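Local coordinates for fucose-specific lectin (PDB 6GKE), which binds L-fucose, preferring alpha-1,6-linked core fucose on glycoproteins, through five sites set between the blades of a six-bladed beta-propeller, at residues 4-9 with 279-284; 13-16 with 21-24; 89-92 with 97-100; 177-182 with 198-203. The protein carries 1 engineered substitution. One frame throughout, in Å; residues are numbered along the deposited sequence.

Contact 1: 4-9 with 279-284. With EDO (1,2-ethanediol), chain I; EDO (1,2-ethanediol), chain B.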
# COMPACT_ATOMS: atom_id res chain seq x y z
N PHE A 4 -0.72 0.87 8.84
CA PHE A 4 -0.95 -0.50 8.35
C PHE A 4 -0.21 -0.70 7.03
O PHE A 4 -0.51 -0.01 6.05
CB PHE A 4 -2.46 -0.70 8.18
CG PHE A 4 -3.00 -2.09 7.94
CD1 PHE A 4 -2.24 -3.25 8.04
CD2 PHE A 4 -4.35 -2.21 7.65
CE1 PHE A 4 -2.83 -4.49 7.84
CE2 PHE A 4 -4.93 -3.46 7.44
CZ PHE A 4 -4.17 -4.60 7.55
N LEU A 5 0.73 -1.64 6.98
CA LEU A 5 1.46 -1.91 5.76
C LEU A 5 0.51 -2.47 4.70
O LEU A 5 -0.19 -3.46 4.92
CB LEU A 5 2.58 -2.91 6.08
CG LEU A 5 3.44 -3.37 4.90
CD1 LEU A 5 4.32 -2.24 4.40
CD2 LEU A 5 4.27 -4.57 5.33
N TYR A 6 0.52 -1.86 3.52
CA TYR A 6 -0.32 -2.33 2.42
C TYR A 6 0.20 -3.69 1.96
O TYR A 6 1.38 -3.84 1.67
CB TYR A 6 -0.33 -1.33 1.26
CG TYR A 6 -1.01 -1.83 0.01
CD1 TYR A 6 -2.33 -2.26 0.04
CD2 TYR A 6 -0.34 -1.86 -1.19
CE1 TYR A 6 -2.96 -2.70 -1.10
CE2 TYR A 6 -0.96 -2.29 -2.35
CZ TYR A 6 -2.28 -2.73 -2.30
OH TYR A 6 -2.87 -3.14 -3.46
N THR A 7 -0.72 -4.66 1.90
CA THR A 7 -0.47 -6.09 1.59
C THR A 7 0.22 -6.80 2.76
O THR A 7 0.70 -7.93 2.60
CB THR A 7 0.21 -6.37 0.24
OG1 THR A 7 1.60 -6.06 0.24
CG2 THR A 7 -0.48 -5.65 -0.90
N SER A 8 0.16 -6.22 3.96
CA SER A 8 0.43 -6.97 5.18
C SER A 8 -0.46 -8.21 5.22
O SER A 8 -1.64 -8.15 4.89
CB SER A 8 0.13 -6.12 6.39
OG SER A 8 0.29 -6.84 7.60
N LYS A 9 0.08 -9.31 5.74
CA LYS A 9 -0.77 -10.41 6.13
C LYS A 9 -1.46 -10.04 7.45
O LYS A 9 -1.12 -9.06 8.11
CB LYS A 9 0.01 -11.72 6.19
CG LYS A 9 0.36 -12.29 4.82
CD LYS A 9 1.45 -11.55 4.07
CE LYS A 9 1.98 -12.38 2.92
NZ LYS A 9 3.03 -11.68 2.14
N PHE A 279 -11.46 -10.60 8.68
CA PHE A 279 -10.74 -9.34 8.51
C PHE A 279 -10.24 -9.19 7.08
O PHE A 279 -9.88 -10.18 6.43
CB PHE A 279 -9.56 -9.28 9.48
CG PHE A 279 -10.01 -9.29 10.91
CD1 PHE A 279 -10.32 -8.10 11.55
CD2 PHE A 279 -10.19 -10.48 11.60
CE1 PHE A 279 -10.76 -8.10 12.86
CE2 PHE A 279 -10.65 -10.47 12.91
CZ PHE A 279 -10.94 -9.28 13.53
N PHE A 280 -10.20 -7.94 6.61
CA PHE A 280 -9.69 -7.61 5.29
C PHE A 280 -9.06 -6.21 5.33
O PHE A 280 -9.21 -5.47 6.30
CB PHE A 280 -10.78 -7.74 4.23
CG PHE A 280 -11.95 -6.78 4.32
CD1 PHE A 280 -13.06 -7.09 5.09
CD2 PHE A 280 -11.95 -5.60 3.60
CE1 PHE A 280 -14.15 -6.23 5.14
CE2 PHE A 280 -13.03 -4.74 3.65
CZ PHE A 280 -14.13 -5.05 4.42
N GLN A 281 -8.34 -5.88 4.26
CA GLN A 281 -7.63 -4.61 4.16
C GLN A 281 -8.24 -3.78 3.02
O GLN A 281 -8.36 -4.26 1.89
CB GLN A 281 -6.14 -4.85 3.94
CG GLN A 281 -5.33 -3.56 3.86
CD GLN A 281 -3.85 -3.83 3.75
OE1 GLN A 281 -3.40 -4.46 2.79
NE2 GLN A 281 -3.08 -3.38 4.72
N ALA A 282 -8.57 -2.53 3.35
CA ALA A 282 -9.28 -1.63 2.45
C ALA A 282 -8.54 -0.29 2.36
O ALA A 282 -7.56 -0.05 3.05
CB ALA A 282 -10.69 -1.43 2.94
N SER A 283 -9.06 0.60 1.51
CA SER A 283 -8.53 1.95 1.40
C SER A 283 -8.50 2.60 2.79
O SER A 283 -9.36 2.35 3.63
CB SER A 283 -9.33 2.78 0.44
OG SER A 283 -10.64 2.98 0.92
N GLY A 284 -7.48 3.43 3.02
CA GLY A 284 -7.32 4.06 4.33
C GLY A 284 -5.87 4.38 4.66
O GLY A 284 -5.55 5.54 4.88
C1 EDO I . 0.84 2.37 2.66
O1 EDO I . -0.45 2.82 2.25
C2 EDO I . 1.01 1.04 3.40
O2 EDO I . 2.22 0.33 3.00
C1 EDO B . 3.21 -1.57 0.79
O1 EDO B . 2.74 -2.36 -0.30
C2 EDO B . 3.65 -0.12 0.56
O2 EDO B . 3.27 0.76 1.67
O HOH W 1 -3.49 -7.31 3.05
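With CG anti to the backbone N (chi1 -179°) and the chain straight beyond it, Q281 reaches from strand 275-282 into the turn just before strand 10-15. F4, whose own CG is turned away from its N (chi1 -169°), turns one ring face to the end of the arriving amide, the planes 56° apart. The contact joins the first and last repeats of the six-bladed beta-propeller, where the ring of blades closes. L5 to S8 form a type II beta turn, and Q281 meets one acceptor and one donor of it: NE2 donates to L5 O at 2.9 Å, and OE1 accepts T7 N at 2.8 Å, in the carbonyl plane on a lone pair. Glutamine suits the place because one flat amide offers donor and acceptor together and bears no charge into a buried setting. L5 O is gripped twice, since S8 N, the turn's own donor, comes to the opposite face of its plane from NE2. A water bridges Q281 OE1 and S8 O. Y6 stacks on Y6 of the second subunit, so the turn also belongs to the dimer interface. Q281 NE2 sits over the centre of the F4 ring, 3.1 Å above its plane.

Contact 2: 13-16 with 21-24; sequences ISWA and RQQR. With FUC (alpha-L-fucopyranose), chain C.
R24 and W15 meet beside the fucose: CH2 of the indole lies over the centre of the guanidinium, 3.6 Å from R24 CZ, with the two planes 54° apart. R24 then reaches the sugar with its edge, NE donating to fucose O4 at 2.8 Å and NH2 to the ring oxygen O5 at 2.9 Å. Behind the first shell, Q22 OE1 takes R24 NH1 at 2.8 Å on a lone pair, and Q23 O accepts the same nitrogen, which helps to fix the guanidinium's rotation; arginine suits the place because its planar cation donates to sugar, glutamine and backbone at once. Q22 also passes its CB over the indole face of W15, a CH-pi contact of 3.7 Å to the six-membered ring's centroid. This is the hairpin of strands 10-15 and 22-28 in the propeller's first blade; the hydrogen-bonded pairs I13-R24 and W15-Q22 put all four side chains on the face that carries the sugar site. E36 and W97 also hydrogen-bond this fucose. The other face bears S14 and Q23. In one of two conformers, straight-chained R21 (chi1 175°) donates from NE to S14 OG at 2.9 Å. S14 OG also bonds S271, and Q23 OE1 bonds S277, both in the last repeat.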
# COMPACT_ATOMS: atom_id res chain seq x y z
N ILE A 13 -7.50 -14.08 16.38
CA ILE A 13 -7.92 -15.05 17.39
C ILE A 13 -9.11 -14.48 18.15
O ILE A 13 -9.35 -13.27 18.17
CB ILE A 13 -6.77 -15.42 18.35
CG1 ILE A 13 -6.21 -14.17 19.05
CG2 ILE A 13 -5.69 -16.22 17.63
CD1 ILE A 13 -5.19 -14.43 20.13
N SER A 14 -9.84 -15.38 18.82
CA SER A 14 -11.01 -15.02 19.59
C SER A 14 -11.21 -16.07 20.69
O SER A 14 -10.92 -17.25 20.46
CB SER A 14 -12.23 -14.95 18.68
OG SER A 14 -13.40 -14.52 19.36
N TRP A 15 -11.71 -15.63 21.84
CA TRP A 15 -12.09 -16.57 22.89
C TRP A 15 -13.27 -16.02 23.68
O TRP A 15 -13.45 -14.81 23.81
CB TRP A 15 -10.91 -16.94 23.80
CG TRP A 15 -10.33 -15.83 24.61
CD1 TRP A 15 -10.60 -15.52 25.91
CD2 TRP A 15 -9.30 -14.92 24.20
NE1 TRP A 15 -9.83 -14.47 26.32
CE2 TRP A 15 -9.02 -14.08 25.30
CE3 TRP A 15 -8.60 -14.70 23.00
CZ2 TRP A 15 -8.08 -13.05 25.24
CZ3 TRP A 15 -7.66 -13.69 22.94
CH2 TRP A 15 -7.40 -12.88 24.05
N ALA A 16 -14.07 -16.94 24.21
CA ALA A 16 -15.20 -16.60 25.06
C ALA A 16 -14.68 -16.06 26.40
O ALA A 16 -13.68 -16.54 26.91
CB ALA A 16 -16.07 -17.82 25.26
N ARG A 21 -16.76 -11.69 24.80
CA ARG A 21 -15.85 -12.23 23.76
C ARG A 21 -14.62 -11.35 23.55
O ARG A 21 -14.74 -10.18 23.13
CB ARG A 21 -16.56 -12.29 22.41
CG ARG A 21 -15.68 -12.72 21.25
CD ARG A 21 -16.39 -12.38 19.97
NE ARG A 21 -15.65 -12.81 18.80
CZ ARG A 21 -15.95 -12.47 17.56
NH1 ARG A 21 -16.92 -11.60 17.33
NH2 ARG A 21 -15.30 -13.02 16.55
N GLN A 22 -13.43 -11.95 23.68
CA GLN A 22 -12.18 -11.23 23.47
C GLN A 22 -11.64 -11.60 22.09
O GLN A 22 -11.59 -12.77 21.73
CB GLN A 22 -11.17 -11.60 24.55
CG GLN A 22 -11.50 -11.02 25.92
CD GLN A 22 -11.34 -9.52 26.00
OE1 GLN A 22 -10.47 -8.93 25.38
NE2 GLN A 22 -12.18 -8.88 26.80
N GLN A 23 -11.22 -10.59 21.34
CA GLN A 23 -10.58 -10.79 20.05
C GLN A 23 -9.22 -10.10 20.06
O GLN A 23 -9.05 -9.03 20.66
CB GLN A 23 -11.40 -10.20 18.91
CG GLN A 23 -12.76 -10.84 18.72
CD GLN A 23 -13.45 -10.21 17.54
OE1 GLN A 23 -13.12 -10.48 16.39
NE2 GLN A 23 -14.42 -9.35 17.83
N ARG A 24 -8.26 -10.69 19.33
CA ARG A 24 -7.02 -10.01 19.02
C ARG A 24 -6.76 -10.18 17.53
O ARG A 24 -7.02 -11.23 16.96
CB ARG A 24 -5.83 -10.59 19.80
CG ARG A 24 -6.01 -10.64 21.32
CD ARG A 24 -5.99 -9.26 21.96
NE ARG A 24 -6.12 -9.31 23.42
CZ ARG A 24 -7.27 -9.31 24.09
NH1 ARG A 24 -8.42 -9.21 23.46
NH2 ARG A 24 -7.25 -9.42 25.41
C1 FUC C . -4.11 -7.99 26.84
C2 FUC C . -3.18 -7.48 25.76
C3 FUC C . -2.06 -8.49 25.49
C4 FUC C . -2.64 -9.87 25.22
C5 FUC C . -3.54 -10.27 26.39
C6 FUC C . -4.21 -11.62 26.21
O1 FUC C . -3.40 -7.95 28.06
O2 FUC C . -2.60 -6.24 26.18
O3 FUC C . -1.23 -8.04 24.42
O4 FUC C . -3.43 -9.88 24.03
O5 FUC C . -4.58 -9.29 26.53

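Contact 3: 89-92 with 97-100. With FUC (alpha-L-fucopyranose), chain C; FUC (alpha-L-fucopyranose), chain D.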
# COMPACT_ATOMS: atom_id res chain seq x y z
N GLU A 89 8.43 -17.27 16.05
CA GLU A 89 7.27 -17.32 16.94
C GLU A 89 7.42 -16.30 18.05
O GLU A 89 8.46 -16.24 18.71
CB GLU A 89 7.16 -18.73 17.53
CG GLU A 89 6.03 -18.94 18.52
CD GLU A 89 6.20 -20.24 19.30
OE1 GLU A 89 7.30 -20.43 19.86
OE2 GLU A 89 5.23 -21.04 19.35
N PHE A 90 6.35 -15.53 18.28
CA PHE A 90 6.21 -14.69 19.45
C PHE A 90 5.17 -15.31 20.38
O PHE A 90 4.16 -15.84 19.94
CB PHE A 90 5.88 -13.25 19.06
CG PHE A 90 7.03 -12.63 18.32
CD1 PHE A 90 8.16 -12.22 19.01
CD2 PHE A 90 7.05 -12.57 16.93
CE1 PHE A 90 9.27 -11.74 18.34
CE2 PHE A 90 8.16 -12.09 16.26
CZ PHE A 90 9.27 -11.68 16.96
N VAL A 91 5.48 -15.24 21.67
CA VAL A 91 4.73 -15.87 22.73
C VAL A 91 4.14 -14.79 23.64
O VAL A 91 4.88 -13.97 24.15
CB VAL A 91 5.66 -16.77 23.57
CG1 VAL A 91 5.04 -17.20 24.89
CG2 VAL A 91 6.11 -17.98 22.77
N TYR A 92 2.82 -14.85 23.88
CA TYR A 92 2.24 -14.21 25.03
C TYR A 92 2.03 -15.32 26.06
O TYR A 92 1.29 -16.26 25.80
CB TYR A 92 0.93 -13.49 24.73
CG TYR A 92 0.42 -12.69 25.91
CD1 TYR A 92 1.00 -11.48 26.24
CD2 TYR A 92 -0.61 -13.16 26.71
CE1 TYR A 92 0.56 -10.73 27.32
CE2 TYR A 92 -1.06 -12.43 27.80
CZ TYR A 92 -0.48 -11.21 28.10
OH TYR A 92 -0.92 -10.48 29.17
N TRP A 97 4.87 -10.56 26.44
CA TRP A 97 5.32 -10.99 25.13
C TRP A 97 6.82 -11.24 25.15
O TRP A 97 7.59 -10.38 25.55
CB TRP A 97 4.97 -9.94 24.07
CG TRP A 97 3.52 -9.88 23.74
CD1 TRP A 97 2.59 -9.01 24.24
CD2 TRP A 97 2.82 -10.75 22.85
NE1 TRP A 97 1.36 -9.28 23.70
CE2 TRP A 97 1.47 -10.34 22.84
CE3 TRP A 97 3.20 -11.83 22.04
CZ2 TRP A 97 0.51 -10.95 22.04
CZ3 TRP A 97 2.25 -12.44 21.25
CH2 TRP A 97 0.92 -12.00 21.26
N ILE A 98 7.21 -12.42 24.65
CA ILE A 98 8.61 -12.82 24.51
C ILE A 98 8.78 -13.54 23.17
O ILE A 98 7.81 -13.84 22.48
CB ILE A 98 9.07 -13.71 25.68
CG1 ILE A 98 8.33 -15.05 25.70
CG2 ILE A 98 8.96 -12.98 27.00
CD1 ILE A 98 8.87 -16.03 26.71
N THR A 99 10.03 -13.83 22.81
CA THR A 99 10.33 -14.65 21.66
C THR A 99 10.20 -16.13 22.05
O THR A 99 10.76 -16.54 23.06
CB THR A 99 11.74 -14.36 21.15
OG1 THR A 99 11.79 -12.98 20.80
CG2 THR A 99 12.12 -15.22 19.96
N GLY A 100 9.47 -16.90 21.24
CA GLY A 100 9.27 -18.32 21.47
C GLY A 100 10.40 -19.17 20.91
O GLY A 100 11.30 -18.67 20.20
C1 FUC C . -4.11 -7.99 26.84
C2 FUC C . -3.18 -7.48 25.76
C3 FUC C . -2.06 -8.49 25.49
C4 FUC C . -2.64 -9.87 25.22
C5 FUC C . -3.54 -10.27 26.39
C6 FUC C . -4.21 -11.62 26.21
O1 FUC C . -3.40 -7.95 28.06
O2 FUC C . -2.60 -6.24 26.18
O3 FUC C . -1.23 -8.04 24.42
O4 FUC C . -3.43 -9.88 24.03
O5 FUC C . -4.58 -9.29 26.53
C1 FUC D . 6.43 -22.14 24.61
C2 FUC D . 7.11 -21.79 23.29
C3 FUC D . 7.08 -22.98 22.35
C4 FUC D . 5.63 -23.43 22.17
C5 FUC D . 5.06 -23.80 23.53
C6 FUC D . 3.63 -24.29 23.48
O2 FUC D . 8.47 -21.40 23.54
O3 FUC D . 7.72 -22.65 21.11
O4 FUC D . 4.81 -22.39 21.63
O5 FUC D . 5.11 -22.65 24.39
O HOH W 2 10.99 -17.72 17.45
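E89 OE1 takes the O3 hydroxyl of one bound fucose at 2.6 Å, and OE2 takes the O4 hydroxyl of the same sugar at 2.7 Å, so each carboxylate oxygen receives its own hydroxyl; OE2 is held as well by Y79 OH. Glutamate fits because its two acceptors match two neighbouring donors, and its extended chain, with CG anti to the backbone N (chi1 178°), carries them to the sugar past G100. Across the hairpin G100 N donates to E89 O. The CA of G100 packs against V91 CG2 and lies 3.3 Å from E89 OE1, leaving no room for a side chain, which suits glycine to this position.

Strands 87-93 and 97-99 form the outer hairpin of the propeller blade in the second repeat, with V91 and I98 as the hydrogen-bonded pair between F90-T99 and Y92-W97. On the side of F90 and T99 lies the pair that serves a second fucose. Y92 CB sits almost straight above the six-membered ring of W97, 3.5 Å from its centroid, and the tyrosine ring then slants away at 52° to the indole's five-membered ring. One face of Y92 receives the apolar side of the sugar, with C5 3.6 Å from CE2. At the indole's edge NE1 donates to fucose O3 at 3.0 Å and 171°.

One hairpin therefore contributes to two neighbouring sites by different chemistry: a carboxylate for the hydroxyls of one fucose, and an aromatic surface with a single N-H for the other. Hydroxyls that donate to E89 would probably be polarised by its negative charge.

Contact 4: 177-182 with 198-203. With FUC (alpha-L-fucopyranose), chain F; FUC (alpha-L-fucopyranose), chain E.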
# COMPACT_ATOMS: atom_id res chain seq x y z
N ARG A 177 -8.31 -33.80 15.38
CA ARG A 177 -8.94 -33.97 14.07
C ARG A 177 -8.74 -32.67 13.30
O ARG A 177 -9.24 -31.62 13.71
CB ARG A 177 -10.44 -34.26 14.18
CG ARG A 177 -10.80 -35.64 14.72
CD ARG A 177 -12.30 -35.83 14.80
NE ARG A 177 -12.95 -35.87 13.50
CZ ARG A 177 -14.23 -35.60 13.28
NH1 ARG A 177 -14.98 -35.12 14.26
NH2 ARG A 177 -14.76 -35.80 12.09
N LEU A 178 -7.98 -32.76 12.20
CA LEU A 178 -7.46 -31.58 11.52
C LEU A 178 -7.99 -31.50 10.09
O LEU A 178 -8.09 -32.53 9.42
CB LEU A 178 -5.93 -31.64 11.45
CG LEU A 178 -5.22 -32.07 12.73
CD1 LEU A 178 -3.72 -32.00 12.53
CD2 LEU A 178 -5.65 -31.22 13.93
N ARG A 179 -8.26 -30.28 9.63
CA ARG A 179 -8.62 -30.04 8.24
C ARG A 179 -7.81 -28.86 7.72
O ARG A 179 -7.80 -27.78 8.34
CB ARG A 179 -10.12 -29.78 8.08
CG ARG A 179 -11.02 -30.95 8.47
CD ARG A 179 -10.86 -32.17 7.57
NE ARG A 179 -11.77 -33.25 7.91
CZ ARG A 179 -11.52 -34.22 8.80
NH1 ARG A 179 -10.40 -34.23 9.50
NH2 ARG A 179 -12.42 -35.17 8.99
N ILE A 180 -7.13 -29.09 6.60
CA ILE A 180 -6.24 -28.11 5.97
C ILE A 180 -6.77 -27.83 4.57
O ILE A 180 -7.06 -28.76 3.82
CB ILE A 180 -4.79 -28.64 5.90
CG1 ILE A 180 -4.32 -29.23 7.23
CG2 ILE A 180 -3.87 -27.55 5.37
CD1 ILE A 180 -4.35 -28.29 8.42
N TYR A 181 -6.89 -26.54 4.24
CA TYR A 181 -7.44 -26.07 2.97
C TYR A 181 -6.36 -25.29 2.24
O TYR A 181 -5.66 -24.48 2.83
CB TYR A 181 -8.69 -25.22 3.20
CG TYR A 181 -9.75 -26.01 3.93
CD1 TYR A 181 -10.62 -26.84 3.24
CD2 TYR A 181 -9.80 -26.02 5.31
CE1 TYR A 181 -11.53 -27.64 3.90
CE2 TYR A 181 -10.70 -26.82 5.99
CZ TYR A 181 -11.57 -27.64 5.29
OH TYR A 181 -12.43 -28.44 5.97
N TYR A 182 -6.24 -25.53 0.93
CA TYR A 182 -5.20 -24.90 0.13
C TYR A 182 -5.67 -24.87 -1.32
O TYR A 182 -6.64 -25.53 -1.65
CB TYR A 182 -3.88 -25.66 0.27
CG TYR A 182 -3.96 -27.08 -0.23
CD1 TYR A 182 -4.44 -28.10 0.57
CD2 TYR A 182 -3.61 -27.39 -1.53
CE1 TYR A 182 -4.56 -29.40 0.10
CE2 TYR A 182 -3.71 -28.69 -2.02
CZ TYR A 182 -4.19 -29.69 -1.20
OH TYR A 182 -4.30 -30.96 -1.69
N SER A 198 -3.51 -40.98 10.17
CA SER A 198 -3.06 -40.81 8.79
C SER A 198 -3.72 -39.58 8.18
O SER A 198 -4.81 -39.17 8.57
CB SER A 198 -3.38 -42.02 7.96
OG SER A 198 -4.78 -42.25 7.95
N TRP A 199 -3.04 -39.01 7.18
CA TRP A 199 -3.60 -37.97 6.33
C TRP A 199 -4.32 -38.59 5.14
O TRP A 199 -3.81 -39.54 4.53
CB TRP A 199 -2.50 -37.01 5.84
CG TRP A 199 -1.98 -36.10 6.90
CD1 TRP A 199 -0.86 -36.27 7.65
CD2 TRP A 199 -2.58 -34.88 7.34
NE1 TRP A 199 -0.72 -35.23 8.53
CE2 TRP A 199 -1.77 -34.36 8.37
CE3 TRP A 199 -3.73 -34.16 6.96
CZ2 TRP A 199 -2.07 -33.17 9.03
CZ3 TRP A 199 -4.02 -32.98 7.61
CH2 TRP A 199 -3.20 -32.49 8.63
N TYR A 200 -5.45 -38.00 4.77
CA TYR A 200 -6.16 -38.44 3.58
C TYR A 200 -6.79 -37.24 2.87
O TYR A 200 -7.03 -36.19 3.47
CB TYR A 200 -7.20 -39.51 3.92
CG TYR A 200 -8.36 -39.05 4.77
CD1 TYR A 200 -9.51 -38.53 4.21
CD2 TYR A 200 -8.31 -39.17 6.15
CE1 TYR A 200 -10.59 -38.15 4.98
CE2 TYR A 200 -9.38 -38.78 6.95
CZ TYR A 200 -10.52 -38.27 6.36
OH TYR A 200 -11.59 -37.88 7.12
N VAL A 201 -7.05 -37.42 1.58
CA VAL A 201 -7.64 -36.37 0.75
C VAL A 201 -9.13 -36.24 1.11
O VAL A 201 -9.87 -37.21 1.07
CB VAL A 201 -7.45 -36.68 -0.74
CG1 VAL A 201 -8.18 -35.68 -1.62
CG2 VAL A 201 -5.97 -36.73 -1.11
N GLY A 202 -9.54 -35.01 1.45
CA GLY A 202 -10.91 -34.73 1.82
C GLY A 202 -11.82 -34.58 0.62
O GLY A 202 -11.39 -34.42 -0.53
N GLY A 203 -13.13 -34.60 0.90
CA GLY A 203 -14.15 -34.52 -0.13
C GLY A 203 -14.42 -33.10 -0.62
O GLY A 203 -15.03 -32.94 -1.67
C1 FUC F . -14.33 -35.78 5.86
C2 FUC F . -14.07 -34.84 4.69
C3 FUC F . -15.16 -33.77 4.62
C4 FUC F . -15.24 -33.04 5.96
C5 FUC F . -15.56 -34.06 7.05
C6 FUC F . -15.64 -33.43 8.43
O1 FUC F . -15.49 -36.53 5.54
O2 FUC F . -14.01 -35.60 3.47
O3 FUC F . -14.94 -32.89 3.52
O4 FUC F . -14.00 -32.42 6.29
O5 FUC F . -14.52 -35.05 7.07
C1 FUC E . 1.34 -35.88 14.49
C2 FUC E . 1.81 -35.38 13.13
C3 FUC E . 0.66 -35.51 12.12
C4 FUC E . -0.59 -34.79 12.64
C5 FUC E . -0.96 -35.43 13.97
C6 FUC E . -2.22 -34.84 14.57
O1 FUC E . 1.20 -37.29 14.40
O2 FUC E . 2.98 -36.11 12.72
O3 FUC E . 1.06 -35.04 10.84
O4 FUC E . -0.34 -33.40 12.88
O5 FUC E . 0.11 -35.26 14.90
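Apolar packing comes first: the far end of the W199 indole lies against two side chains of strand 177-183, with CH2 3.7 Å from I180 CG1 and 4.0 Å from L178 CD1. The two branched aliphatic residues stand on the same side of their strand and present the indole with hydrocarbon, which matches its apolar benzo ring. The strands themselves are not neighbours, since strand 188-194 lies between them in this four-stranded propeller blade of the fourth repeat; side chains alone span the gap.

Hydrogen bonds to sugar form the second group, and they lead to two different fucoses. W199 NE1, at the indole edge and in its plane, donates to O3 of one at 2.9 Å, where E146 and R131 also bind. R179 serves the other: its chain, bent at chi2 (-65°), presents NE to O4 at 2.9 Å and NH2 to the ring oxygen O5 at 2.8 Å. G203 N adds a bond to O2 of this sugar at 2.9 Å.

Charge and support make the third. R179 NH1 donates to L178 O, while NH2 has a salt bridge with D195. Y200 OH lies 3.4 Å from R179 NH2 at an angle too poor for a hydrogen bond; the link between the two side chains is D195, through OD1 to R179 and OD2 to Y200.

Arginine suits this place because one flat cation can donate to sugar, backbone and carboxylate together. The negative charge of D195 probably steadies that cation, while W199 supplies the adjacent site with an N-H from an otherwise apolar ring.

Leaving the N terminus, the chain enters contact 1 at 4-9, whose partner 279-284 comes only after nearly the whole propeller has been traced; the loop it closes contains the other three contacts. Contact 2 shuts a short hairpin in the first repeat, contact 3 another in the second, and contact 4 spans two strands of the fourth repeat, skipping the one between. These three follow in series without crossing. Contacts 2 and 3 do not touch each other, yet both reach the same fucose, from successive repeats. F279 packs on Q23, joining contact 1 to contact 2 where last and first repeats meet, while contact 4 lies across the chain's centre from contact 1.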